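Local coordinates for peroxisomal membrane protein LPX1 (Saccharomyces cerevisiae, PDB 2Y6U), which hydrolyses acyl esters in the peroxisome, with esterase, triacylglycerol lipase and phospholipase A activity, at residues N4-E9 with Y84-V89; M63-W68 with H97-V102; V172-A177 with M267-F272; N198-K203 with Q261-Y266. All coordinates share one frame; numbering follows the deposited sequence.

Contact 1: residues N4-E9 with Y84-V89; sequences NRFKKE and YAIDKV
Phe6 reaches from the first strand of the chain toward Ile86 and Val89 on strand 84-92, bringing the tip of its ring onto two aliphatic branches. CB leaves the backbone toward strand 84-92. At chi1 -60° CG sits beside the backbone N and anti to the carbonyl carbon, and the ring runs on past that point toward the strand beyond. Its far end does the touching: CE1 and CZ both meet Ile86 CG2, with CE1 at 3.7 Å, and the methyl comes in obliquely to the ring. CZ also meets the CG2 branch of Val89 at 4.2 Å, this time over a ring face. Each of the two aliphatic side chains crosses the phenylalanine at about a right angle.

Arg5 folds its own CG over the centre of the Phe6 ring, 3.7 Å above the plane. From there its chain stays extended, and NH2 ends 4.0 Å from Ile86 CD1. This is a van der Waals touch on the guanidinium, whose polar work is done elsewhere: NH1 bonds to the carbonyl oxygens of Leu72 and Leu75, and NH2 to that of Val76. Three backbone carbonyls thus hold the group in place beside the isoleucine.

The backbones stay well apart, with Phe6 CA 8.4 Å from Lys88 CA, because strand 35-40 runs between them; its Tyr38 touches both Phe6 and Val89. Here the two outer strands of a three-strand antiparallel group, 6-11, 35-40 and 84-92, meet through side chains over the middle one, at the edge of the central mixed sheet of the alpha/beta hydrolase fold.

Contact 2: residues M63-W68 with H97-V102; sequences MSKVVW and HGDSAV
In this alpha/beta hydrolase the loop that follows strand 51-58 meets the start of helix 98-103, and the His97 ring comes up against the backbone of Met63 where they join. The Met63 carbonyl oxygen lies at the edge of the His97 ring, near its plane, 3.2 Å from CD2. Met63 N is also at that edge, and NE2 of the same imidazole is hydrogen-bonded to Gly62 N, so the ring is docked against the backbone of the loop.

A water strengthens the join: it donates to Met63 O at 2.8 Å and accepts from Gly98 N, bridging the two backbones. Gly98 has phi 57°, a positive value that glycine takes readily, and its CA approaches Ser64 CB to 4.1 Å. Ser64 turns its OG back to accept from Val66 N, an ST turn that encloses Lys65, the next residue to reach across. Asp93 joins both segments too, its OD1 taking Lys65 N and its OD2 taking Asp99 N.

At the far end is a salt bridge. Lys65 starts with CG between its backbone N and carbonyl carbon, chi1 69°, then runs extended toward Asp99, crossing that side chain at about a right angle. Each charge has a second partner, Asp36 for the lysine and Lys256 for the aspartate. Lys65 NZ donates to the anti lone pair of Asp99 OD2 at 3.0 Å.

Contact 3: residues V172-A177 with M267-F272; sequences VITRKA and MNMQTF
Irregular chain meets a short 3-10 turn here: Thr174, in the loop after strand 164-168 of the alpha/beta hydrolase fold, faces Met269, the first residue of the 3-10 segment 269-271. Their CA atoms, 7.9 Å apart, are the closest CA pair of the two segments, so the gap is bridged by side chains. The turn is drawn together by Asn268 O, which accepts from both Thr271 N and Thr271 OG1, the hydroxyl at 2.7 Å. Phe272 follows as the N-cap of helix 273-279, with Met269 O above the centre of its ring.

Met269 carries the contact. Its chain bends at both chi2 (-75°) and chi3 (-56°), which doubles the thioether back and swings the terminal methyl toward the other loop, while CB and CG lie alongside Thr174 OG1, each at 4.1 Å. The two side chains run obliquely to one another. On its own side Met269 also touches Trp114 of helix 114-125, and Val172 packs on Leu276 and Ile277 of helix 273-279, so the loop is settled against the helix that the turn introduces. At the tip, Met269 CE touches both Thr174 CG2, at 4.1 Å, and the carbonyl oxygen of Val172, at 3.8 Å.

Contact 4: residues N198-K203 with Q261-Y266; sequences NSLRLK and QNLLCY
Leu200 of helix 194-202 and Tyr266, just past helix 259-264, make the CH-pi contact. The CD1 methyl of Leu200 stands over one face of the tyrosine ring, 3.8 Å from the centroid and 27° off the ring normal. It is displaced toward the rim where the side chain joins, so its closest ring atom is CG, at 3.4 Å. The other methyl, CD2, lies above the middle of the same face, 4.1 Å from Tyr266 CZ, so both branches of the leucine sit on one side of the ring. Asn262 OD1 and Leu263 O lie in the ring plane at its edge.

Aliphatic packing comes next. Leu263 and Leu200 hold the closest pair of CA atoms, 7.1 Å apart, and Leu263 CD2 pushes against Leu200 CB at 3.6 Å. Leu200 is thus gripped at its base by one residue and at its tip by another.

The third kind is a charged group meeting a methyl at its edge. With CG anti to its backbone N (chi1 -168°), Arg201 extends as far as NE and crosses Leu263 at about a right angle. Leu263 CD1 meets the edge of the guanidinium near its plane, 3.4 Å from NH1. Both residues also pack on Phe371 of the second subunit, which makes this corner part of the dimer interface.

Within the subunit, the contact joins the C-terminal part of helix 194-202 to helix 259-264 and the loop that follows it. Short strand 192-193 lies close by, its Ile192 touching both Leu200 and Tyr266.

Overall arrangement
From the N terminus, contact 1 opens first and closes when strand 84-92 takes its place in the central sheet. Contact 2 crosses it: 63-68 falls between the segments of contact 1, and 97-102 follows the same strand, closing a second loop before the chain moves on. Both close before contacts 3 and 4 begin. Contact 3 spans the longer excursion, from 172-177 to 267-272, and contact 4 lies within it, its 261-266 running directly into 267-272. Contact 2 touches contact 4 through packing of His97 on Cys265, just past helix 259-264. Contact 1 lies across the chain's centre from contacts 3 and 4, which both reach the second subunit.

Contact 1: residues N4-E9 with Y84-V89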
loop_
_atom_site.group_PDB
_atom_site.type_symbol
_atom_site.label_atom_id
_atom_site.label_comp_id
_atom_site.label_asym_id
_atom_site.label_seq_id
_atom_site.Cartn_x
_atom_site.Cartn_y
_atom_site.Cartn_z
ATOM N N ASN A 4 18.377 -7.288 28.579
ATOM C CA ASN A 4 17.375 -7.714 29.567
ATOM C C ASN A 4 16.222 -6.741 29.679
ATOM O O ASN A 4 15.414 -6.809 30.559
ATOM C CB ASN A 4 18.085 -7.763 30.879
ATOM C CG ASN A 4 19.124 -8.837 30.908
ATOM O OD1 ASN A 4 18.873 -9.964 30.449
ATOM N ND2 ASN A 4 20.276 -8.541 31.529
ATOM N N ARG A 5 16.170 -5.790 28.780
ATOM C CA ARG A 5 15.120 -4.787 28.820
ATOM C C ARG A 5 13.819 -5.261 28.217
ATOM O O ARG A 5 12.765 -4.881 28.676
ATOM C CB ARG A 5 15.643 -3.590 28.093
ATOM C CG ARG A 5 14.727 -2.415 28.031
ATOM C CD ARG A 5 15.563 -1.243 27.425
ATOM N NE ARG A 5 14.837 0.006 27.544
ATOM C CZ ARG A 5 15.114 1.127 26.904
ATOM N NH1 ARG A 5 16.142 1.141 26.051
ATOM N NH2 ARG A 5 14.365 2.209 27.130
ATOM N N PHE A 6 13.905 -6.060 27.157
ATOM C CA PHE A 6 12.757 -6.450 26.342
ATOM C C PHE A 6 12.692 -7.961 26.165
ATOM O O PHE A 6 13.716 -8.600 25.962
ATOM C CB PHE A 6 12.869 -5.892 24.908
ATOM C CG PHE A 6 12.932 -4.398 24.826
ATOM C CD1 PHE A 6 11.813 -3.633 25.080
ATOM C CD2 PHE A 6 14.111 -3.767 24.412
ATOM C CE1 PHE A 6 11.868 -2.239 24.981
ATOM C CE2 PHE A 6 14.170 -2.422 24.318
ATOM C CZ PHE A 6 13.046 -1.649 24.580
ATOM N N LYS A 7 11.480 -8.500 26.206
ATOM C CA LYS A 7 11.222 -9.875 25.776
ATOM C C LYS A 7 11.419 -9.933 24.276
ATOM O O LYS A 7 10.891 -9.074 23.522
ATOM C CB LYS A 7 9.761 -10.233 26.109
ATOM C CG LYS A 7 9.279 -11.531 25.516
ATOM C CD LYS A 7 7.697 -11.665 25.668
ATOM C CE LYS A 7 7.142 -13.100 25.759
ATOM N NZ LYS A 7 7.510 -13.867 24.551
ATOM N N LYS A 8 12.162 -10.920 23.823
ATOM C CA LYS A 8 12.393 -11.091 22.418
ATOM C C LYS A 8 11.576 -12.240 21.873
ATOM O O LYS A 8 11.625 -13.332 22.409
ATOM C CB LYS A 8 13.848 -11.455 22.223
ATOM C CG LYS A 8 14.282 -11.580 20.773
ATOM C CD LYS A 8 15.703 -12.132 20.657
ATOM C CE LYS A 8 15.990 -12.591 19.254
ATOM N NZ LYS A 8 17.351 -13.120 19.085
ATOM N N GLU A 9 10.897 -12.047 20.750
ATOM C CA GLU A 9 10.298 -13.174 20.004
ATOM C C GLU A 9 10.634 -13.060 18.510
ATOM O O GLU A 9 10.527 -11.962 17.946
ATOM C CB GLU A 9 8.779 -13.154 20.194
ATOM C CG GLU A 9 8.077 -14.406 19.573
ATOM C CD GLU A 9 6.567 -14.422 19.832
ATOM O OE1 GLU A 9 6.111 -13.576 20.682
ATOM O OE2 GLU A 9 5.901 -15.303 19.219
ATOM N N TYR A 84 6.176 8.801 28.583
ATOM C CA TYR A 84 6.258 7.878 27.458
ATOM C C TYR A 84 7.202 6.733 27.877
ATOM O O TYR A 84 7.972 6.868 28.859
ATOM C CB TYR A 84 6.774 8.616 26.215
ATOM C CG TYR A 84 8.198 9.219 26.280
ATOM C CD1 TYR A 84 9.323 8.435 26.061
ATOM C CD2 TYR A 84 8.397 10.585 26.499
ATOM C CE1 TYR A 84 10.608 8.968 26.087
ATOM C CE2 TYR A 84 9.685 11.128 26.529
ATOM C CZ TYR A 84 10.791 10.309 26.300
ATOM O OH TYR A 84 12.088 10.837 26.329
ATOM N N ALA A 85 7.120 5.651 27.140
ATOM C CA ALA A 85 8.024 4.525 27.227
ATOM C C ALA A 85 7.926 3.697 25.967
ATOM O O ALA A 85 6.860 3.566 25.369
ATOM C CB ALA A 85 7.686 3.611 28.509
ATOM N N ILE A 86 9.046 3.108 25.589
ATOM C CA ILE A 86 9.093 2.163 24.503
ATOM C C ILE A 86 8.266 0.946 24.816
ATOM O O ILE A 86 8.410 0.303 25.890
ATOM C CB ILE A 86 10.528 1.698 24.136
ATOM C CG1 ILE A 86 11.330 2.867 23.577
ATOM C CG2 ILE A 86 10.491 0.605 23.032
ATOM C CD1 ILE A 86 12.813 2.490 23.462
ATOM N N ASP A 87 7.331 0.633 23.939
ATOM C CA ASP A 87 6.531 -0.539 24.162
ATOM C C ASP A 87 7.025 -1.674 23.297
ATOM O O ASP A 87 7.193 -2.753 23.789
ATOM C CB ASP A 87 5.077 -0.210 23.912
ATOM C CG ASP A 87 4.126 -1.262 24.456
ATOM O OD1 ASP A 87 4.153 -1.536 25.702
ATOM O OD2 ASP A 87 3.391 -1.831 23.603
ATOM N N LYS A 88 7.116 -1.484 21.978
ATOM C CA LYS A 88 7.603 -2.484 21.033
ATOM C C LYS A 88 8.733 -1.961 20.160
ATOM O O LYS A 88 8.693 -0.834 19.709
ATOM C CB LYS A 88 6.514 -2.946 20.088
ATOM C CG LYS A 88 5.338 -3.669 20.758
ATOM C CD LYS A 88 4.620 -4.590 19.705
ATOM C CE LYS A 88 3.517 -5.474 20.244
ATOM N NZ LYS A 88 3.131 -6.412 19.082
ATOM N N VAL A 89 9.692 -2.814 19.840
ATOM C CA VAL A 89 10.691 -2.522 18.831
ATOM C C VAL A 89 10.693 -3.668 17.842
ATOM O O VAL A 89 10.774 -4.837 18.248
ATOM C CB VAL A 89 12.144 -2.402 19.389
ATOM C CG1 VAL A 89 13.164 -2.033 18.269
ATOM C CG2 VAL A 89 12.201 -1.395 20.503
#

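Contact 2: residues M63-W68 with H97-V102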
loop_
_atom_site.group_PDB
_atom_site.type_symbol
_atom_site.label_atom_id
_atom_site.label_comp_id
_atom_site.label_asym_id
_atom_site.label_seq_id
_atom_site.Cartn_x
_atom_site.Cartn_y
_atom_site.Cartn_z
ATOM N N MET A 63 23.155 -5.872 4.819
ATOM C CA MET A 63 23.270 -6.078 6.272
ATOM C C MET A 63 22.110 -6.922 6.731
ATOM O O MET A 63 21.640 -7.795 5.990
ATOM C CB MET A 63 23.374 -4.685 6.979
ATOM C CG MET A 63 24.519 -3.897 6.462
ATOM S SD MET A 63 25.090 -2.687 7.642
ATOM C CE MET A 63 25.828 -1.475 6.598
ATOM N N SER A 64 21.593 -6.683 7.933
ATOM C CA SER A 64 20.445 -7.459 8.460
ATOM C C SER A 64 19.966 -6.724 9.684
ATOM O O SER A 64 20.604 -5.790 10.115
ATOM C CB SER A 64 20.890 -8.885 8.875
ATOM O OG SER A 64 21.726 -8.843 10.054
ATOM N N LYS A 65 18.975 -7.282 10.329
ATOM C CA LYS A 65 18.390 -6.744 11.518
ATOM C C LYS A 65 19.377 -6.744 12.694
ATOM O O LYS A 65 19.214 -5.963 13.606
ATOM C CB LYS A 65 17.183 -7.552 11.857
ATOM C CG LYS A 65 17.531 -8.974 12.311
ATOM C CD LYS A 65 16.272 -9.839 12.585
ATOM C CE LYS A 65 16.770 -11.280 12.720
ATOM N NZ LYS A 65 15.689 -12.313 12.987
ATOM N N VAL A 66 20.428 -7.563 12.625
ATOM C CA VAL A 66 21.332 -7.710 13.742
ATOM C C VAL A 66 22.108 -6.417 14.070
ATOM O O VAL A 66 22.550 -6.212 15.227
ATOM C CB VAL A 66 22.342 -8.880 13.556
ATOM C CG1 VAL A 66 23.616 -8.508 12.689
ATOM C CG2 VAL A 66 22.735 -9.406 14.946
ATOM N N VAL A 67 22.249 -5.541 13.074
ATOM C CA VAL A 67 23.033 -4.314 13.246
ATOM C C VAL A 67 22.385 -3.346 14.235
ATOM O O VAL A 67 23.052 -2.435 14.751
ATOM C CB VAL A 67 23.289 -3.562 11.915
ATOM C CG1 VAL A 67 24.061 -4.515 10.924
ATOM C CG2 VAL A 67 22.001 -2.960 11.305
ATOM N N TRP A 68 21.113 -3.596 14.559
ATOM C CA TRP A 68 20.424 -2.783 15.527
ATOM C C TRP A 68 20.389 -3.361 16.926
ATOM O O TRP A 68 19.982 -2.674 17.896
ATOM C CB TRP A 68 19.010 -2.505 15.060
ATOM C CG TRP A 68 18.871 -2.025 13.680
ATOM C CD1 TRP A 68 18.356 -2.721 12.633
ATOM C CD2 TRP A 68 19.230 -0.721 13.162
ATOM N NE1 TRP A 68 18.321 -1.936 11.515
ATOM C CE2 TRP A 68 18.831 -0.704 11.795
ATOM C CE3 TRP A 68 19.812 0.395 13.695
ATOM C CZ2 TRP A 68 19.039 0.359 10.996
ATOM C CZ3 TRP A 68 19.966 1.530 12.865
ATOM C CH2 TRP A 68 19.587 1.480 11.550
ATOM N N HIS A 97 17.659 -10.856 2.787
ATOM C CA HIS A 97 18.659 -10.611 3.823
ATOM C C HIS A 97 18.460 -11.525 5.069
ATOM O O HIS A 97 17.341 -11.888 5.379
ATOM C CB HIS A 97 18.632 -9.144 4.284
ATOM C CG HIS A 97 19.120 -8.169 3.243
ATOM N ND1 HIS A 97 18.358 -7.838 2.125
ATOM C CD2 HIS A 97 20.228 -7.383 3.200
ATOM C CE1 HIS A 97 19.065 -6.993 1.378
ATOM N NE2 HIS A 97 20.150 -6.633 2.044
ATOM N N GLY A 98 19.528 -11.796 5.805
ATOM C CA GLY A 98 19.394 -12.321 7.182
ATOM C C GLY A 98 18.584 -13.598 7.204
ATOM O O GLY A 98 18.764 -14.482 6.366
ATOM N N ASP A 99 17.701 -13.699 8.198
ATOM C CA ASP A 99 16.965 -14.943 8.460
ATOM C C ASP A 99 15.894 -15.080 7.426
ATOM O O ASP A 99 15.462 -16.222 7.136
ATOM C CB ASP A 99 16.416 -14.953 9.888
ATOM C CG ASP A 99 17.516 -15.153 10.940
ATOM O OD1 ASP A 99 18.513 -15.865 10.693
ATOM O OD2 ASP A 99 17.365 -14.596 12.041
ATOM N N SER A 100 15.472 -13.956 6.819
ATOM C CA SER A 100 14.468 -14.050 5.794
ATOM C C SER A 100 15.044 -14.725 4.564
ATOM O O SER A 100 14.424 -15.633 4.017
ATOM C CB SER A 100 13.960 -12.677 5.399
ATOM O OG SER A 100 13.227 -12.112 6.502
ATOM N N ALA A 101 16.309 -14.398 4.255
ATOM C CA ALA A 101 16.992 -15.039 3.131
ATOM C C ALA A 101 17.118 -16.520 3.316
ATOM O O ALA A 101 16.978 -17.293 2.383
ATOM C CB ALA A 101 18.428 -14.422 2.880
ATOM N N VAL A 102 17.445 -16.936 4.541
ATOM C CA VAL A 102 17.532 -18.346 4.844
ATOM C C VAL A 102 16.162 -19.012 4.587
ATOM O O VAL A 102 16.110 -20.073 3.958
ATOM C CB VAL A 102 18.082 -18.565 6.305
ATOM C CG1 VAL A 102 18.071 -20.076 6.758
ATOM C CG2 VAL A 102 19.561 -17.922 6.442
HETATM O O HOH W 1 22.023 -10.605 5.853
#

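Contact 3: residues V172-A177 with M267-F272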
loop_
_atom_site.group_PDB
_atom_site.type_symbol
_atom_site.label_atom_id
_atom_site.label_comp_id
_atom_site.label_asym_id
_atom_site.label_seq_id
_atom_site.Cartn_x
_atom_site.Cartn_y
_atom_site.Cartn_z
ATOM N N VAL A 172 18.590 7.450 -2.137
ATOM C CA VAL A 172 17.420 7.854 -2.933
ATOM C C VAL A 172 17.817 8.191 -4.344
ATOM O O VAL A 172 17.347 7.552 -5.301
ATOM C CB VAL A 172 16.588 8.940 -2.263
ATOM C CG1 VAL A 172 15.411 9.281 -3.144
ATOM C CG2 VAL A 172 16.124 8.474 -0.863
ATOM N N ILE A 173 18.706 9.168 -4.489
ATOM C CA ILE A 173 19.230 9.559 -5.805
ATOM C C ILE A 173 20.633 8.993 -5.936
ATOM O O ILE A 173 21.584 9.327 -5.160
ATOM C CB ILE A 173 19.187 11.054 -5.998
ATOM C CG1 ILE A 173 17.680 11.493 -5.855
ATOM C CG2 ILE A 173 19.828 11.513 -7.421
ATOM C CD1 ILE A 173 17.574 12.871 -5.739
ATOM N N THR A 174 20.792 8.125 -6.923
ATOM C CA THR A 174 22.108 7.519 -7.187
ATOM C C THR A 174 22.827 8.200 -8.372
ATOM O O THR A 174 22.224 8.907 -9.181
ATOM C CB THR A 174 21.977 5.942 -7.315
ATOM O OG1 THR A 174 20.904 5.610 -8.180
ATOM C CG2 THR A 174 21.561 5.334 -5.995
ATOM N N ARG A 175 24.139 8.008 -8.462
ATOM C CA ARG A 175 24.886 8.479 -9.625
ATOM C C ARG A 175 24.509 7.679 -10.866
ATOM O O ARG A 175 24.499 6.456 -10.825
ATOM C CB ARG A 175 26.387 8.331 -9.377
ATOM C CG ARG A 175 26.903 9.218 -8.247
ATOM C CD ARG A 175 28.405 9.186 -8.103
ATOM N NE ARG A 175 28.891 10.009 -6.991
ATOM C CZ ARG A 175 28.874 9.671 -5.700
ATOM N NH1 ARG A 175 28.382 8.521 -5.293
ATOM N NH2 ARG A 175 29.379 10.492 -4.797
ATOM N N LYS A 176 24.193 8.355 -11.959
ATOM C CA LYS A 176 23.941 7.669 -13.255
ATOM C C LYS A 176 25.222 7.188 -13.872
ATOM O O LYS A 176 26.163 7.984 -14.031
ATOM C CB LYS A 176 23.253 8.603 -14.256
ATOM C CG LYS A 176 21.796 8.810 -13.871
ATOM C CD LYS A 176 21.160 10.069 -14.496
ATOM C CE LYS A 176 19.982 10.555 -13.610
ATOM N NZ LYS A 176 19.262 11.743 -14.183
ATOM N N ALA A 177 25.248 5.907 -14.244
ATOM C CA ALA A 177 26.382 5.328 -14.966
ATOM C C ALA A 177 26.593 6.034 -16.313
ATOM O O ALA A 177 25.641 6.197 -17.080
ATOM C CB ALA A 177 26.152 3.825 -15.181
ATOM N N MET A 267 21.595 -2.912 -8.424
ATOM C CA MET A 267 21.560 -3.068 -9.869
ATOM C C MET A 267 20.200 -2.685 -10.448
ATOM O O MET A 267 20.017 -2.725 -11.628
ATOM C CB MET A 267 21.843 -4.538 -10.205
ATOM C CG MET A 267 23.324 -4.919 -9.830
ATOM S SD MET A 267 23.632 -6.742 -9.879
ATOM C CE MET A 267 23.484 -7.032 -11.619
ATOM N N ASN A 268 19.262 -2.304 -9.603
ATOM C CA ASN A 268 17.841 -2.250 -10.042
ATOM C C ASN A 268 17.143 -0.926 -9.719
ATOM O O ASN A 268 15.911 -0.840 -9.864
ATOM C CB ASN A 268 17.132 -3.328 -9.197
ATOM C CG ASN A 268 15.980 -3.909 -9.894
ATOM O OD1 ASN A 268 15.866 -3.895 -11.155
ATOM N ND2 ASN A 268 15.010 -4.351 -9.084
ATOM N N MET A 269 17.922 0.067 -9.288
ATOM C CA MET A 269 17.385 1.309 -8.661
ATOM C C MET A 269 16.523 2.044 -9.602
ATOM O O MET A 269 15.513 2.595 -9.173
ATOM C CB MET A 269 18.468 2.280 -8.308
ATOM C CG MET A 269 19.267 1.943 -7.185
ATOM S SD MET A 269 18.474 2.168 -5.563
ATOM C CE MET A 269 17.842 3.759 -5.201
ATOM N N GLN A 270 16.829 2.005 -10.905
ATOM C CA GLN A 270 16.062 2.777 -11.811
ATOM C C GLN A 270 14.628 2.311 -11.981
ATOM O O GLN A 270 13.764 3.048 -12.504
ATOM C CB GLN A 270 16.730 2.827 -13.184
ATOM C CG GLN A 270 18.160 3.332 -13.043
ATOM C CD GLN A 270 19.232 2.246 -12.677
ATOM O OE1 GLN A 270 18.949 1.032 -12.287
ATOM N NE2 GLN A 270 20.510 2.702 -12.795
ATOM N N THR A 271 14.331 1.103 -11.530
ATOM C CA THR A 271 12.992 0.570 -11.827
ATOM C C THR A 271 12.020 0.969 -10.669
ATOM O O THR A 271 10.803 0.692 -10.777
ATOM C CB THR A 271 12.993 -0.991 -11.889
ATOM O OG1 THR A 271 13.351 -1.468 -10.576
ATOM C CG2 THR A 271 14.002 -1.532 -12.949
ATOM N N PHE A 272 12.467 1.566 -9.589
ATOM C CA PHE A 272 11.580 1.974 -8.529
ATOM C C PHE A 272 11.898 3.324 -7.886
ATOM O O PHE A 272 11.076 3.897 -7.176
ATOM C CB PHE A 272 11.522 0.820 -7.424
ATOM C CG PHE A 272 12.845 0.443 -6.852
ATOM C CD1 PHE A 272 13.426 1.259 -5.941
ATOM C CD2 PHE A 272 13.536 -0.716 -7.262
ATOM C CE1 PHE A 272 14.663 1.022 -5.453
ATOM C CE2 PHE A 272 14.757 -1.005 -6.724
ATOM C CZ PHE A 272 15.326 -0.132 -5.799
#

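Contact 4: residues N198-K203 with Q261-Y266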
loop_
_atom_site.group_PDB
_atom_site.type_symbol
_atom_site.label_atom_id
_atom_site.label_comp_id
_atom_site.label_asym_id
_atom_site.label_seq_id
_atom_site.Cartn_x
_atom_site.Cartn_y
_atom_site.Cartn_z
ATOM N N ASN A 198 32.352 -4.573 -9.712
ATOM C CA ASN A 198 33.592 -5.307 -9.448
ATOM C C ASN A 198 34.068 -5.074 -8.020
ATOM O O ASN A 198 34.480 -6.006 -7.320
ATOM C CB ASN A 198 34.692 -4.934 -10.453
ATOM C CG ASN A 198 34.488 -5.568 -11.832
ATOM O OD1 ASN A 198 33.740 -6.543 -11.981
ATOM N ND2 ASN A 198 35.208 -5.044 -12.843
ATOM N N SER A 199 33.965 -3.832 -7.578
ATOM C CA SER A 199 34.486 -3.453 -6.286
ATOM C C SER A 199 33.552 -3.902 -5.183
ATOM O O SER A 199 34.006 -4.282 -4.109
ATOM C CB SER A 199 34.753 -1.951 -6.245
ATOM O OG SER A 199 34.430 -1.406 -4.982
ATOM N N LEU A 200 32.241 -3.856 -5.432
ATOM C CA LEU A 200 31.283 -4.448 -4.540
ATOM C C LEU A 200 31.471 -5.977 -4.480
ATOM O O LEU A 200 31.378 -6.567 -3.429
ATOM C CB LEU A 200 29.852 -4.150 -5.007
ATOM C CG LEU A 200 29.243 -2.758 -4.853
ATOM C CD1 LEU A 200 27.864 -2.818 -5.561
ATOM C CD2 LEU A 200 29.029 -2.303 -3.402
ATOM N N ARG A 201 31.724 -6.615 -5.618
ATOM C CA ARG A 201 31.933 -8.042 -5.595
ATOM C C ARG A 201 33.056 -8.441 -4.647
ATOM O O ARG A 201 32.928 -9.396 -3.909
ATOM C CB ARG A 201 32.066 -8.622 -7.018
ATOM C CG ARG A 201 31.986 -10.185 -7.083
ATOM C CD ARG A 201 31.707 -10.788 -8.539
ATOM N NE ARG A 201 31.436 -12.264 -8.590
ATOM C CZ ARG A 201 30.223 -12.885 -8.552
ATOM N NH1 ARG A 201 29.073 -12.226 -8.449
ATOM N NH2 ARG A 201 30.148 -14.219 -8.634
ATOM N N LEU A 202 34.155 -7.697 -4.629
ATOM C CA LEU A 202 35.270 -8.057 -3.764
ATOM C C LEU A 202 35.000 -7.898 -2.237
ATOM O O LEU A 202 35.675 -8.530 -1.427
ATOM C CB LEU A 202 36.521 -7.319 -4.244
ATOM C CG LEU A 202 37.084 -7.894 -5.589
ATOM C CD1 LEU A 202 38.329 -7.178 -6.136
ATOM C CD2 LEU A 202 37.398 -9.439 -5.580
ATOM N N LYS A 203 33.953 -7.141 -1.864
ATOM C CA LYS A 203 33.623 -6.877 -0.486
ATOM C C LYS A 203 32.288 -7.545 -0.015
ATOM O O LYS A 203 31.751 -7.220 1.042
ATOM C CB LYS A 203 33.564 -5.343 -0.320
ATOM C CG LYS A 203 35.005 -4.709 -0.405
ATOM C CD LYS A 203 34.982 -3.237 -0.028
ATOM C CE LYS A 203 34.990 -3.030 1.476
ATOM N NZ LYS A 203 36.305 -3.425 2.117
ATOM N N GLN A 261 22.538 -11.721 -4.070
ATOM C CA GLN A 261 21.420 -10.865 -3.537
ATOM C C GLN A 261 21.934 -9.509 -3.065
ATOM O O GLN A 261 21.288 -8.482 -3.300
ATOM C CB GLN A 261 20.635 -11.602 -2.458
ATOM C CG GLN A 261 19.849 -12.779 -3.023
ATOM C CD GLN A 261 18.784 -12.348 -3.997
ATOM O OE1 GLN A 261 18.302 -11.252 -3.912
ATOM N NE2 GLN A 261 18.411 -13.219 -4.908
ATOM N N ASN A 262 23.161 -9.519 -2.558
ATOM C CA ASN A 262 23.809 -8.323 -2.064
ATOM C C ASN A 262 23.999 -7.402 -3.302
ATOM O O ASN A 262 23.519 -6.248 -3.323
ATOM C CB ASN A 262 25.138 -8.711 -1.372
ATOM C CG ASN A 262 25.619 -7.697 -0.394
ATOM O OD1 ASN A 262 25.366 -6.510 -0.562
ATOM N ND2 ASN A 262 26.404 -8.166 0.647
ATOM N N LEU A 263 24.600 -7.952 -4.350
ATOM C CA LEU A 263 24.875 -7.233 -5.585
ATOM C C LEU A 263 23.591 -6.704 -6.231
ATOM O O LEU A 263 23.571 -5.572 -6.708
ATOM C CB LEU A 263 25.640 -8.092 -6.567
ATOM C CG LEU A 263 27.111 -8.333 -6.146
ATOM C CD1 LEU A 263 27.775 -9.360 -7.066
ATOM C CD2 LEU A 263 27.951 -7.015 -6.142
ATOM N N LEU A 264 22.537 -7.533 -6.262
ATOM C CA LEU A 264 21.250 -7.118 -6.791
ATOM C C LEU A 264 20.610 -5.919 -6.092
ATOM O O LEU A 264 19.709 -5.274 -6.671
ATOM C CB LEU A 264 20.256 -8.307 -6.735
ATOM C CG LEU A 264 20.490 -9.456 -7.673
ATOM C CD1 LEU A 264 19.673 -10.713 -7.366
ATOM C CD2 LEU A 264 20.309 -9.000 -9.146
ATOM N N CYS A 265 21.035 -5.609 -4.868
ATOM C CA CYS A 265 20.567 -4.435 -4.192
ATOM C C CYS A 265 21.033 -3.166 -4.872
ATOM O O CYS A 265 20.487 -2.146 -4.568
ATOM C CB CYS A 265 21.077 -4.385 -2.762
ATOM S SG CYS A 265 20.286 -5.673 -1.755
ATOM N N TYR A 266 22.056 -3.245 -5.727
ATOM C CA TYR A 266 22.695 -2.114 -6.347
ATOM C C TYR A 266 22.338 -1.976 -7.832
ATOM O O TYR A 266 22.820 -1.074 -8.472
ATOM C CB TYR A 266 24.241 -2.169 -6.146
ATOM C CG TYR A 266 24.622 -2.179 -4.693
ATOM C CD1 TYR A 266 24.816 -0.960 -3.971
ATOM C CD2 TYR A 266 24.744 -3.370 -4.002
ATOM C CE1 TYR A 266 25.115 -0.969 -2.602
ATOM C CE2 TYR A 266 25.018 -3.391 -2.614
ATOM C CZ TYR A 266 25.200 -2.188 -1.926
ATOM O OH TYR A 266 25.513 -2.216 -0.611
#